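TRNA (cytosine(72)-C(5))-methyltransferase (Pyrococcus horikoshii, PDB 5ZVE) catalyses the S-adenosyl-L-methionine-dependent methylation of the C5 position of cytosine 72 in several tRNAs. Local coordinates at residues A[19-24]-A[366-371]; A[178-183]-A[239-244]; A[277-280]-A[286-289]; A[303-308]-A[334-339]. All coordinates share one frame; numbering follows the deposited sequence.

Interaction 1 (A[19-24]-A[366-371])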
loop_
_atom_site.group_PDB
_atom_site.type_symbol
_atom_site.label_atom_id
_atom_site.label_comp_id
_atom_site.label_asym_id
_atom_site.label_seq_id
_atom_site.Cartn_x
_atom_site.Cartn_y
_atom_site.Cartn_z
ATOM N N LYS A 19 -20.057 -6.402 -15.011
ATOM C CA LYS A 19 -20.162 -7.567 -14.135
ATOM C C LYS A 19 -18.929 -8.470 -14.125
ATOM O O LYS A 19 -18.431 -8.846 -13.061
ATOM C CB LYS A 19 -21.365 -8.417 -14.538
ATOM C CG LYS A 19 -21.817 -9.398 -13.470
ATOM C CD LYS A 19 -22.931 -10.283 -13.992
ATOM C CE LYS A 19 -23.406 -11.265 -12.938
ATOM N NZ LYS A 19 -24.454 -12.161 -13.489
ATOM N N GLU A 20 -18.445 -8.820 -15.310
ATOM C CA GLU A 20 -17.328 -9.745 -15.430
ATOM C C GLU A 20 -16.067 -9.190 -14.781
ATOM O O GLU A 20 -15.470 -9.835 -13.918
ATOM C CB GLU A 20 -17.066 -10.078 -16.897
ATOM C CG GLU A 20 -15.945 -11.078 -17.098
ATOM C CD GLU A 20 -15.792 -11.494 -18.546
ATOM O OE1 GLU A 20 -16.248 -10.740 -19.435
ATOM O OE2 GLU A 20 -15.203 -12.571 -18.794
ATOM N N GLU A 21 -15.668 -7.993 -15.196
ATOM C CA GLU A 21 -14.469 -7.365 -14.657
ATOM C C GLU A 21 -14.591 -7.094 -13.162
ATOM O O GLU A 21 -13.623 -7.268 -12.419
ATOM C CB GLU A 21 -14.168 -6.069 -15.408
ATOM C CG GLU A 21 -13.768 -6.302 -16.845
ATOM C CD GLU A 21 -12.400 -6.940 -16.957
ATOM O OE1 GLU A 21 -11.408 -6.274 -16.595
ATOM O OE2 GLU A 21 -12.318 -8.111 -17.390
ATOM N N ALA A 22 -15.776 -6.668 -12.732
ATOM C CA ALA A 22 -16.043 -6.421 -11.318
ATOM C C ALA A 22 -15.825 -7.681 -10.489
ATOM O O ALA A 22 -15.280 -7.622 -9.386
ATOM C CB ALA A 22 -17.461 -5.904 -11.121
ATOM N N ASN A 23 -16.263 -8.819 -11.017
ATOM C CA ASN A 23 -16.115 -10.084 -10.306
ATOM C C ASN A 23 -14.656 -10.524 -10.237
ATOM O O ASN A 23 -14.214 -11.072 -9.224
ATOM C CB ASN A 23 -16.968 -11.177 -10.961
ATOM C CG ASN A 23 -18.436 -11.095 -10.556
ATOM O OD1 ASN A 23 -18.767 -10.669 -9.450
ATOM N ND2 ASN A 23 -19.319 -11.506 -11.456
ATOM N N LYS A 24 -13.913 -10.277 -11.313
ATOM C CA LYS A 24 -12.487 -10.604 -11.363
ATOM C C LYS A 24 -11.680 -9.736 -10.408
ATOM O O LYS A 24 -10.711 -10.193 -9.810
ATOM C CB LYS A 24 -11.937 -10.444 -12.782
ATOM C CG LYS A 24 -12.380 -11.515 -13.759
ATOM C CD LYS A 24 -12.086 -11.101 -15.193
ATOM C CE LYS A 24 -12.549 -12.161 -16.178
ATOM N NZ LYS A 24 -12.327 -11.742 -17.588
ATOM N N PRO A 366 -5.882 -5.338 -9.886
ATOM C CA PRO A 366 -5.281 -6.554 -9.323
ATOM C C PRO A 366 -5.267 -7.741 -10.291
ATOM O O PRO A 366 -4.303 -8.506 -10.301
ATOM C CB PRO A 366 -6.167 -6.855 -8.102
ATOM C CG PRO A 366 -7.461 -6.171 -8.384
ATOM C CD PRO A 366 -7.100 -4.935 -9.165
ATOM N N HIS A 367 -6.316 -7.892 -11.091
ATOM C CA HIS A 367 -6.414 -9.036 -11.992
ATOM C C HIS A 367 -5.600 -8.836 -13.266
ATOM O O HIS A 367 -5.221 -9.801 -13.919
ATOM C CB HIS A 367 -7.881 -9.324 -12.335
ATOM C CG HIS A 367 -8.552 -8.240 -13.119
ATOM N ND1 HIS A 367 -8.614 -6.932 -12.688
ATOM C CD2 HIS A 367 -9.209 -8.276 -14.304
ATOM C CE1 HIS A 367 -9.267 -6.207 -13.579
ATOM N NE2 HIS A 367 -9.641 -6.997 -14.567
ATOM N N LYS A 368 -5.334 -7.586 -13.626
ATOM C CA LYS A 368 -4.546 -7.306 -14.824
ATOM C C LYS A 368 -3.050 -7.144 -14.549
ATOM O O LYS A 368 -2.226 -7.585 -15.343
ATOM C CB LYS A 368 -5.072 -6.051 -15.530
ATOM C CG LYS A 368 -6.478 -6.184 -16.093
ATOM C CD LYS A 368 -6.885 -4.930 -16.859
ATOM C CE LYS A 368 -8.214 -5.122 -17.579
ATOM N NZ LYS A 368 -8.688 -3.864 -18.220
ATOM N N HIS A 369 -2.693 -6.508 -13.438
ATOM C CA HIS A 369 -1.297 -6.139 -13.219
ATOM C C HIS A 369 -0.668 -6.772 -11.986
ATOM O O HIS A 369 0.505 -6.524 -11.698
ATOM C CB HIS A 369 -1.172 -4.619 -13.131
ATOM C CG HIS A 369 -1.926 -3.898 -14.199
ATOM N ND1 HIS A 369 -3.005 -3.080 -13.930
ATOM C CD2 HIS A 369 -1.769 -3.876 -15.545
ATOM C CE1 HIS A 369 -3.473 -2.584 -15.060
ATOM N NE2 HIS A 369 -2.739 -3.052 -16.056
ATOM N N LEU A 370 -1.449 -7.568 -11.257
ATOM C CA LEU A 370 -0.934 -8.345 -10.133
ATOM C C LEU A 370 -0.545 -7.430 -8.971
ATOM O O LEU A 370 0.263 -7.793 -8.112
ATOM C CB LEU A 370 0.258 -9.201 -10.581
ATOM C CG LEU A 370 -0.000 -10.558 -11.239
ATOM C CD1 LEU A 370 -1.167 -10.530 -12.215
ATOM C CD2 LEU A 370 1.273 -11.035 -11.941
ATOM N N THR A 371 -1.142 -6.243 -8.951
ATOM C CA THR A 371 -0.838 -5.218 -7.959
ATOM C C THR A 371 -2.081 -4.868 -7.154
ATOM O O THR A 371 -3.154 -5.418 -7.383
ATOM C CB THR A 371 -0.324 -3.921 -8.608
ATOM O OG1 THR A 371 -1.387 -3.325 -9.363
ATOM C CG2 THR A 371 0.852 -4.188 -9.525
#

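Interaction 2 (A[178-183]-A[239-244])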
loop_
_atom_site.group_PDB
_atom_site.type_symbol
_atom_site.label_atom_id
_atom_site.label_comp_id
_atom_site.label_asym_id
_atom_site.label_seq_id
_atom_site.Cartn_x
_atom_site.Cartn_y
_atom_site.Cartn_z
ATOM N N TYR A 178 18.655 -1.145 3.478
ATOM C CA TYR A 178 18.961 -1.500 2.095
ATOM C C TYR A 178 17.740 -1.446 1.181
ATOM O O TYR A 178 17.880 -1.338 -0.037
ATOM C CB TYR A 178 19.579 -2.898 2.029
ATOM C CG TYR A 178 21.007 -2.979 2.520
ATOM C CD1 TYR A 178 21.774 -1.832 2.683
ATOM C CD2 TYR A 178 21.593 -4.207 2.805
ATOM C CE1 TYR A 178 23.084 -1.905 3.126
ATOM C CE2 TYR A 178 22.902 -4.290 3.245
ATOM C CZ TYR A 178 23.642 -3.137 3.404
ATOM O OH TYR A 178 24.942 -3.215 3.846
ATOM N N PHE A 179 16.548 -1.525 1.759
ATOM C CA PHE A 179 15.330 -1.523 0.954
ATOM C C PHE A 179 14.102 -1.072 1.733
ATOM O O PHE A 179 14.122 -0.965 2.961
ATOM C CB PHE A 179 15.075 -2.914 0.353
ATOM C CG PHE A 179 14.721 -3.965 1.368
ATOM C CD1 PHE A 179 13.400 -4.175 1.744
ATOM C CD2 PHE A 179 15.707 -4.752 1.939
ATOM C CE1 PHE A 179 13.073 -5.145 2.682
ATOM C CE2 PHE A 179 15.385 -5.724 2.873
ATOM C CZ PHE A 179 14.067 -5.918 3.243
ATOM N N TYR A 180 13.030 -0.809 0.996
ATOM C CA TYR A 180 11.769 -0.379 1.583
ATOM C C TYR A 180 10.614 -1.049 0.849
ATOM O O TYR A 180 10.413 -0.813 -0.345
ATOM C CB TYR A 180 11.643 1.144 1.523
ATOM C CG TYR A 180 10.421 1.686 2.220
ATOM C CD1 TYR A 180 10.451 1.976 3.577
ATOM C CD2 TYR A 180 9.239 1.905 1.525
ATOM C CE1 TYR A 180 9.336 2.469 4.223
ATOM C CE2 TYR A 180 8.126 2.394 2.160
ATOM C CZ TYR A 180 8.176 2.677 3.510
ATOM O OH TYR A 180 7.064 3.169 4.149
ATOM N N PRO A 181 9.868 -1.911 1.553
ATOM C CA PRO A 181 8.729 -2.599 0.935
ATOM C C PRO A 181 7.690 -1.590 0.445
ATOM O O PRO A 181 7.272 -0.723 1.204
ATOM C CB PRO A 181 8.178 -3.480 2.065
ATOM C CG PRO A 181 8.798 -2.967 3.322
ATOM C CD PRO A 181 10.097 -2.332 2.943
ATOM N N GLN A 182 7.308 -1.704 -0.823
ATOM C CA GLN A 182 6.498 -0.697 -1.493
ATOM C C GLN A 182 5.959 -1.281 -2.793
ATOM O O GLN A 182 6.687 -1.962 -3.513
ATOM C CB GLN A 182 7.328 0.560 -1.768
ATOM C CG GLN A 182 6.535 1.741 -2.300
ATOM C CD GLN A 182 7.401 2.962 -2.565
ATOM O OE1 GLN A 182 8.535 2.851 -3.039
ATOM N NE2 GLN A 182 6.870 4.137 -2.252
ATOM N N GLY A 183 4.692 -1.023 -3.096
ATOM C CA GLY A 183 4.074 -1.592 -4.280
ATOM C C GLY A 183 4.604 -0.996 -5.572
ATOM O O GLY A 183 5.125 0.119 -5.580
ATOM N N GLU A 239 10.099 9.481 10.745
ATOM C CA GLU A 239 11.421 9.863 11.241
ATOM C C GLU A 239 12.349 8.654 11.332
ATOM O O GLU A 239 13.525 8.734 10.978
ATOM C CB GLU A 239 11.310 10.537 12.613
ATOM C CG GLU A 239 10.826 11.977 12.574
ATOM C CD GLU A 239 10.490 12.525 13.953
ATOM O OE1 GLU A 239 10.628 11.778 14.943
ATOM O OE2 GLU A 239 10.090 13.705 14.046
ATOM N N GLU A 240 11.811 7.538 11.812
ATOM C CA GLU A 240 12.582 6.307 11.934
ATOM C C GLU A 240 12.946 5.757 10.561
ATOM O O GLU A 240 14.069 5.303 10.344
ATOM C CB GLU A 240 11.797 5.258 12.726
ATOM C CG GLU A 240 11.401 5.700 14.127
ATOM C CD GLU A 240 10.430 4.742 14.791
ATOM O OE1 GLU A 240 10.372 3.561 14.381
ATOM O OE2 GLU A 240 9.721 5.169 15.725
ATOM N N ASN A 241 11.989 5.813 9.637
ATOM C CA ASN A 241 12.216 5.374 8.266
ATOM C C ASN A 241 13.304 6.184 7.582
ATOM O O ASN A 241 14.138 5.635 6.863
ATOM C CB ASN A 241 10.923 5.457 7.454
ATOM C CG ASN A 241 9.906 4.410 7.864
ATOM O OD1 ASN A 241 10.246 3.400 8.481
ATOM N ND2 ASN A 241 8.647 4.644 7.513
ATOM N N ILE A 242 13.294 7.492 7.817
ATOM C CA ILE A 242 14.279 8.392 7.238
ATOM C C ILE A 242 15.685 8.065 7.737
ATOM O O ILE A 242 16.634 7.965 6.949
ATOM C CB ILE A 242 13.936 9.858 7.561
ATOM C CG1 ILE A 242 12.789 10.338 6.668
ATOM C CG2 ILE A 242 15.141 10.749 7.358
ATOM C CD1 ILE A 242 12.205 11.675 7.079
ATOM N N LYS A 243 15.808 7.885 9.047
ATOM C CA LYS A 243 17.085 7.559 9.664
ATOM C C LYS A 243 17.641 6.225 9.176
ATOM O O LYS A 243 18.827 6.109 8.874
ATOM C CB LYS A 243 16.941 7.519 11.183
ATOM C CG LYS A 243 18.229 7.178 11.901
ATOM C CD LYS A 243 17.973 6.824 13.351
ATOM C CE LYS A 243 19.281 6.667 14.103
ATOM N NZ LYS A 243 19.068 6.435 15.559
ATOM N N ARG A 244 16.772 5.225 9.104
ATOM C CA ARG A 244 17.177 3.883 8.715
ATOM C C ARG A 244 17.623 3.832 7.252
ATOM O O ARG A 244 18.587 3.148 6.905
ATOM C CB ARG A 244 16.029 2.900 8.963
ATOM C CG ARG A 244 16.484 1.471 9.172
ATOM C CD ARG A 244 15.316 0.509 9.311
ATOM N NE ARG A 244 14.519 0.435 8.091
ATOM C CZ ARG A 244 13.351 1.043 7.924
ATOM N NH1 ARG A 244 12.829 1.761 8.908
ATOM N NH2 ARG A 244 12.703 0.922 6.773
HETATM O O HOH W 1 14.502 -0.577 5.472
HETATM O O HOH W 2 6.471 2.117 6.456
#

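Interaction 3 (A[277-280]-A[286-289])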
loop_
_atom_site.group_PDB
_atom_site.type_symbol
_atom_site.label_atom_id
_atom_site.label_comp_id
_atom_site.label_asym_id
_atom_site.label_seq_id
_atom_site.Cartn_x
_atom_site.Cartn_y
_atom_site.Cartn_z
ATOM N N THR A 277 -10.411 5.941 0.281
ATOM C CA THR A 277 -11.195 4.821 0.793
ATOM C C THR A 277 -10.412 3.500 0.769
ATOM O O THR A 277 -10.837 2.510 1.371
ATOM C CB THR A 277 -12.508 4.667 -0.004
ATOM O OG1 THR A 277 -12.222 4.676 -1.408
ATOM C CG2 THR A 277 -13.452 5.823 0.304
ATOM N N ALA A 278 -9.275 3.501 0.071
ATOM C CA ALA A 278 -8.364 2.353 0.019
ATOM C C ALA A 278 -9.034 1.088 -0.510
ATOM O O ALA A 278 -8.706 -0.019 -0.087
ATOM C CB ALA A 278 -7.761 2.090 1.394
ATOM N N LEU A 279 -9.958 1.255 -1.450
ATOM C CA LEU A 279 -10.697 0.130 -2.012
ATOM C C LEU A 279 -9.794 -0.834 -2.780
ATOM O O LEU A 279 -10.177 -1.971 -3.047
ATOM C CB LEU A 279 -11.819 0.640 -2.924
ATOM C CG LEU A 279 -12.900 1.491 -2.238
ATOM C CD1 LEU A 279 -13.875 2.074 -3.254
ATOM C CD2 LEU A 279 -13.653 0.683 -1.177
ATOM N N GLY A 280 -8.595 -0.380 -3.130
ATOM C CA GLY A 280 -7.687 -1.178 -3.935
ATOM C C GLY A 280 -6.664 -1.991 -3.161
ATOM O O GLY A 280 -5.919 -2.771 -3.751
ATOM N N TRP A 286 -12.269 -8.401 4.481
ATOM C CA TRP A 286 -13.624 -7.861 4.536
ATOM C C TRP A 286 -13.591 -6.368 4.273
ATOM O O TRP A 286 -12.939 -5.620 5.001
ATOM C CB TRP A 286 -14.286 -8.135 5.892
ATOM C CG TRP A 286 -14.263 -9.579 6.287
ATOM C CD1 TRP A 286 -13.382 -10.178 7.130
ATOM C CD2 TRP A 286 -15.157 -10.605 5.840
ATOM N NE1 TRP A 286 -13.672 -11.514 7.246
ATOM C CE2 TRP A 286 -14.755 -11.804 6.462
ATOM C CE3 TRP A 286 -16.257 -10.626 4.980
ATOM C CZ2 TRP A 286 -15.417 -13.014 6.249
ATOM C CZ3 TRP A 286 -16.910 -11.828 4.768
ATOM C CH2 TRP A 286 -16.490 -13.006 5.401
ATOM N N GLU A 287 -14.295 -5.935 3.233
ATOM C CA GLU A 287 -14.354 -4.519 2.894
ATOM C C GLU A 287 -15.390 -3.822 3.768
ATOM O O GLU A 287 -16.565 -4.174 3.734
ATOM C CB GLU A 287 -14.692 -4.328 1.416
ATOM C CG GLU A 287 -14.765 -2.870 0.978
ATOM C CD GLU A 287 -13.439 -2.144 1.123
ATOM O OE1 GLU A 287 -13.297 -1.341 2.068
ATOM O OE2 GLU A 287 -12.537 -2.376 0.286
ATOM N N GLU A 288 -14.954 -2.845 4.558
ATOM C CA GLU A 288 -15.859 -2.145 5.469
ATOM C C GLU A 288 -16.380 -0.827 4.904
ATOM O O GLU A 288 -17.485 -0.396 5.239
ATOM C CB GLU A 288 -15.164 -1.882 6.807
ATOM C CG GLU A 288 -14.623 -3.131 7.491
ATOM C CD GLU A 288 -13.107 -3.171 7.498
ATOM O OE1 GLU A 288 -12.495 -2.486 6.650
ATOM O OE2 GLU A 288 -12.526 -3.882 8.348
ATOM N N ARG A 289 -15.590 -0.189 4.047
ATOM C CA ARG A 289 -15.981 1.102 3.493
ATOM C C ARG A 289 -16.939 0.923 2.329
ATOM O O ARG A 289 -16.863 -0.062 1.594
ATOM C CB ARG A 289 -14.750 1.906 3.063
ATOM C CG ARG A 289 -14.083 2.631 4.224
ATOM C CD ARG A 289 -12.710 3.133 3.857
ATOM N NE ARG A 289 -11.973 3.609 5.025
ATOM C CZ ARG A 289 -10.683 3.938 5.009
ATOM N NH1 ARG A 289 -9.980 3.834 3.889
ATOM N NH2 ARG A 289 -10.091 4.362 6.119
HETATM O O HOH W 3 -11.190 0.139 2.261
HETATM O O HOH W 4 -12.796 -2.890 -2.291
#

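Interaction 4 (A[303-308]-A[334-339]). With SAH (S-adenosyl-L-homocysteine), chain C.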
loop_
_atom_site.group_PDB
_atom_site.type_symbol
_atom_site.label_atom_id
_atom_site.label_comp_id
_atom_site.label_asym_id
_atom_site.label_seq_id
_atom_site.Cartn_x
_atom_site.Cartn_y
_atom_site.Cartn_z
ATOM N N ALA A 303 -10.261 19.393 -1.127
ATOM C CA ALA A 303 -9.628 20.409 -0.301
ATOM C C ALA A 303 -8.110 20.378 -0.460
ATOM O O ALA A 303 -7.479 21.428 -0.600
ATOM C CB ALA A 303 -10.027 20.225 1.155
ATOM N N PHE A 304 -7.532 19.174 -0.450
ATOM C CA PHE A 304 -6.098 18.992 -0.698
ATOM C C PHE A 304 -5.692 19.481 -2.085
ATOM O O PHE A 304 -4.717 20.221 -2.251
ATOM C CB PHE A 304 -5.706 17.514 -0.574
ATOM C CG PHE A 304 -5.814 16.957 0.814
ATOM C CD1 PHE A 304 -7.051 16.644 1.356
ATOM C CD2 PHE A 304 -4.677 16.706 1.564
ATOM C CE1 PHE A 304 -7.152 16.116 2.634
ATOM C CE2 PHE A 304 -4.771 16.174 2.841
ATOM C CZ PHE A 304 -6.008 15.879 3.374
ATOM N N ILE A 305 -6.463 19.049 -3.074
ATOM C CA ILE A 305 -6.192 19.334 -4.471
ATOM C C ILE A 305 -6.166 20.831 -4.736
ATOM O O ILE A 305 -5.241 21.346 -5.364
ATOM C CB ILE A 305 -7.255 18.695 -5.366
ATOM C CG1 ILE A 305 -7.138 17.169 -5.332
ATOM C CG2 ILE A 305 -7.142 19.240 -6.774
ATOM C CD1 ILE A 305 -8.314 16.460 -5.974
ATOM N N TRP A 306 -7.195 21.520 -4.251
ATOM C CA TRP A 306 -7.292 22.967 -4.388
ATOM C C TRP A 306 -6.098 23.637 -3.715
ATOM O O TRP A 306 -5.482 24.536 -4.285
ATOM C CB TRP A 306 -8.620 23.469 -3.794
ATOM C CG TRP A 306 -8.872 24.956 -3.916
ATOM C CD1 TRP A 306 -9.288 25.800 -2.921
ATOM C CD2 TRP A 306 -8.726 25.768 -5.092
ATOM N NE1 TRP A 306 -9.413 27.082 -3.405
ATOM C CE2 TRP A 306 -9.077 27.090 -4.734
ATOM C CE3 TRP A 306 -8.338 25.508 -6.410
ATOM C CZ2 TRP A 306 -9.042 28.145 -5.643
ATOM C CZ3 TRP A 306 -8.306 26.561 -7.315
ATOM C CH2 TRP A 306 -8.658 27.863 -6.925
ATOM N N ALA A 307 -5.760 23.170 -2.516
ATOM C CA ALA A 307 -4.616 23.698 -1.783
ATOM C C ALA A 307 -3.317 23.488 -2.566
ATOM O O ALA A 307 -2.427 24.340 -2.546
ATOM C CB ALA A 307 -4.522 23.052 -0.410
ATOM N N ALA A 308 -3.219 22.356 -3.259
ATOM C CA ALA A 308 -2.034 22.044 -4.052
ATOM C C ALA A 308 -1.939 22.939 -5.277
ATOM O O ALA A 308 -0.874 23.476 -5.584
ATOM C CB ALA A 308 -2.049 20.586 -4.475
ATOM N N VAL A 334 -10.054 14.441 -10.972
ATOM C CA VAL A 334 -9.160 15.017 -11.959
ATOM C C VAL A 334 -9.902 16.034 -12.829
ATOM O O VAL A 334 -9.353 17.082 -13.163
ATOM C CB VAL A 334 -8.512 13.967 -12.851
ATOM C CG1 VAL A 334 -7.523 14.656 -13.773
ATOM C CG2 VAL A 334 -7.781 12.937 -12.003
ATOM N N LYS A 335 -11.145 15.725 -13.192
ATOM C CA LYS A 335 -11.999 16.685 -13.892
ATOM C C LYS A 335 -12.107 18.003 -13.126
ATOM O O LYS A 335 -12.065 19.079 -13.720
ATOM C CB LYS A 335 -13.394 16.104 -14.127
ATOM C CG LYS A 335 -13.438 15.028 -15.187
ATOM C CD LYS A 335 -14.854 14.551 -15.406
ATOM C CE LYS A 335 -14.921 13.546 -16.539
ATOM N NZ LYS A 335 -16.331 13.186 -16.865
ATOM N N PHE A 336 -12.253 17.904 -11.808
ATOM C CA PHE A 336 -12.179 19.064 -10.927
ATOM C C PHE A 336 -10.902 19.879 -11.181
ATOM O O PHE A 336 -10.955 21.099 -11.338
ATOM C CB PHE A 336 -12.249 18.611 -9.466
ATOM C CG PHE A 336 -12.016 19.710 -8.464
ATOM C CD1 PHE A 336 -12.933 20.737 -8.313
ATOM C CD2 PHE A 336 -10.896 19.697 -7.648
ATOM C CE1 PHE A 336 -12.725 21.741 -7.382
ATOM C CE2 PHE A 336 -10.682 20.700 -6.717
ATOM C CZ PHE A 336 -11.601 21.722 -6.583
ATOM N N MET A 337 -9.764 19.196 -11.243
ATOM C CA MET A 337 -8.479 19.850 -11.476
ATOM C C MET A 337 -8.423 20.520 -12.842
ATOM O O MET A 337 -7.836 21.595 -13.005
ATOM C CB MET A 337 -7.331 18.842 -11.350
ATOM C CG MET A 337 -7.267 18.142 -10.009
ATOM S SD MET A 337 -5.804 17.102 -9.743
ATOM C CE MET A 337 -5.987 15.848 -10.982
ATOM N N ILE A 338 -9.021 19.868 -13.829
ATOM C CA ILE A 338 -9.047 20.396 -15.178
ATOM C C ILE A 338 -9.874 21.690 -15.216
ATOM O O ILE A 338 -9.559 22.609 -15.965
ATOM C CB ILE A 338 -9.597 19.345 -16.167
ATOM C CG1 ILE A 338 -8.660 18.131 -16.196
ATOM C CG2 ILE A 338 -9.740 19.924 -17.569
ATOM C CD1 ILE A 338 -9.085 17.039 -17.154
ATOM N N ARG A 339 -10.914 21.768 -14.388
ATOM C CA ARG A 339 -11.705 22.997 -14.275
ATOM C C ARG A 339 -10.963 24.113 -13.535
ATOM O O ARG A 339 -11.332 25.282 -13.639
ATOM C CB ARG A 339 -13.042 22.711 -13.586
ATOM C CG ARG A 339 -13.954 21.793 -14.393
ATOM C CD ARG A 339 -15.394 21.768 -13.866
ATOM N NE ARG A 339 -15.510 21.234 -12.511
ATOM C CZ ARG A 339 -15.774 19.960 -12.224
ATOM N NH1 ARG A 339 -15.943 19.080 -13.200
ATOM N NH2 ARG A 339 -15.865 19.564 -10.959
HETATM N N SAH C . 2.250 8.868 0.813
HETATM C CA SAH C . 2.484 7.995 1.958
HETATM C CB SAH C . 1.176 7.398 2.479
HETATM C CG SAH C . -0.037 8.332 2.480
HETATM S SD SAH C . -1.375 7.647 3.487
HETATM C C SAH C . 3.512 6.898 1.672
HETATM O O SAH C . 3.876 6.640 0.524
HETATM O OXT SAH C . 4.012 6.241 2.585
HETATM C "C5'" SAH C . -2.252 9.231 3.618
HETATM C "C4'" SAH C . -1.738 10.146 4.727
HETATM O "O4'" SAH C . -2.468 11.356 4.728
HETATM C "C3'" SAH C . -1.872 9.574 6.133
HETATM O "O3'" SAH C . -0.587 9.395 6.680
HETATM C "C2'" SAH C . -2.594 10.635 6.941
HETATM O "O2'" SAH C . -1.908 10.885 8.143
HETATM C "C1'" SAH C . -2.512 11.857 6.049
HETATM N N9 SAH C . -3.622 12.817 6.233
HETATM C C8 SAH C . -4.962 12.563 6.383
HETATM N N7 SAH C . -5.613 13.743 6.512
HETATM C C5 SAH C . -4.710 14.746 6.448
HETATM C C6 SAH C . -4.826 16.130 6.523
HETATM N N6 SAH C . -6.013 16.709 6.691
HETATM N N1 SAH C . -3.694 16.909 6.419
HETATM C C2 SAH C . -2.457 16.318 6.243
HETATM N N3 SAH C . -2.348 14.946 6.172
HETATM C C4 SAH C . -3.458 14.175 6.272
#

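Interaction 1 (A[19-24]-A[366-371])
Helix 19-29 and the short helix 366-369 come nearest at K24 and H367, whose CA atoms lie 6.3 Å apart. H367, directed toward helix 19-29, donates from NE2 to OE1 of E21 over 2.8 Å in a nearly straight bond, 167° at the hydrogen. OE1 sits at the ring edge, in the imidazole plane, but NE2 approaches OE1 from above the carboxylate plane, the two flat groups being turned 54° apart. E21 reaches the ring by folding at chi2 (-70°), which brings a side chain that starts out past the other helix round to it. K24 adds an apolar touch, its CB 3.8 Å from CD2 of H367, before its extended chain leads away to pair NZ with OE2 of E20 at 3.2 Å. The contact joins the N-terminal part, of the ferredoxin-like family, to the RsmB/F methyltransferase part, at the surface. A salt-bridge network runs through E20, K24, E21 and K368, though both links of E21, to K24 and to K368, are long. CG of K368 also lies over one face of the H367 ring, towards its rim, and H367 touches I25 and K28, farther along helix 19-29.

Interaction 2 (A[178-183]-A[239-244])
Y180 and R244 lay their flat groups almost in one plane, ring and guanidinium only 15° apart, and meet edge to edge with CD1 of Y180 4.0 Å from NH2 of R244. The N241 amide is instead turned 77° from the ring, its ND2 standing near the ring plane beside CE1 and OH. R244 bends at chi3 (64°), and NH1 then donates 3.1 Å to OD1 of N241, in the carbonyl plane and on a lone pair. Strand 179-181, an outer strand of the antiparallel sheet that includes 35-40, faces helix 232-245 of the Rossmann-like methyltransferase fold. Water 1 bridges the gap, donating to F179 O and accepting from NH2 of R244 at 2.7 Å. At the amide's other end, ND2 of N241 donates to the backbone O of P208, in the cofactor-binding loop. A leucine in place of N241 would probably leave R244 NH1 and P208 O without these partners and the guanidinium freer to turn. F174 forms a cation-pi contact with R244.

Interaction 3 (A[277-280]-A[286-289])
R289 stretches its side chain across the backbone of T277, with CD 3.2 Å from T277 O and NH1 donating to the same oxygen at 3.0 Å. The donor stands above the carbonyl plane, away from a lone pair, while the oxygen lies close to the guanidinium plane. CB of A278 is next to NH1. Beside this, methyl CD2 of L279 rests against the carboxylate of E287, 3.6 Å from OE2. With CG opposite its backbone N (chi1 -180°) and a bend at chi2, E287 brings that carboxylate back toward residues 277-280. Its OE1 takes the N-H of R289 on the anti lone pair, and water 4 ties OE2 to L279 O. K284 forms a salt bridge with OE2 and also bonds A278 O. An alanine at E287 would probably leave K284 without its carboxylate mate and the R289 N-H without its acceptor. Both segments belong to the loop between strand 267-273 and helix 291-310, and A278 touches C323, the predicted nucleophile, so this loop probably forms part of the wall of the catalytic site.

Interaction 4 (A[303-308]-A[334-339])
The F336 ring offers its edge to helix 291-310: near its plane stand CG2 of I305, 3.8 Å from CE2, and the backbone N of W306. One residue before I305, the F304 ring also uses an edge, putting CZ 3.4 Å from C6 of the adenine of S-adenosyl-L-homocysteine. The guanidinium of R339 lies with one face against its own helix, over K335 O and F336 CA. Between the two helices I305 carries most of the packing, directed toward helix 331-339. Its CG2, the branch opposite the backbone N, enters between F336 and M337 and comes within 3.4 Å of CG of M337, tighter than usual for two carbons. I305 and F336 slide past each other in opposite directions, whereas M337 crosses I305 at about a right angle. W306 adds a looser touch, CB to CZ of F336 at 4.4 Å. The segment axes approach to 10.6 Å and cross at -31°. The helices lie side by side over the central sheet of the Rossmann-like fold, where I305 also touches Y320 and L272, and M337 touches L318 and L379. The side-chain contacts between the segments are all apolar, so their hold rests on fit and burial rather than on polar bonds, and one helix turn carries both this packing and F304, a residue of the cofactor pocket.

Overall arrangement
Interaction 1 encloses the other three along the chain, which follow one another in series as 2, 3 and 4. Interactions 2 and 3 lie on opposite sides of the chain's centre, their own centres 25 Å apart. Y180 of interaction 2 has its side chain about 5 Å from the bound S-adenosyl-L-homocysteine, and A278 of interaction 3 lies about 9 Å from it but about 4 Å from C323, the predicted nucleophile. Interaction 4 reaches the adenine end through F304. Interaction 1 is away from the annotated sites; its nearest atoms are about 5 Å from those of interaction 3.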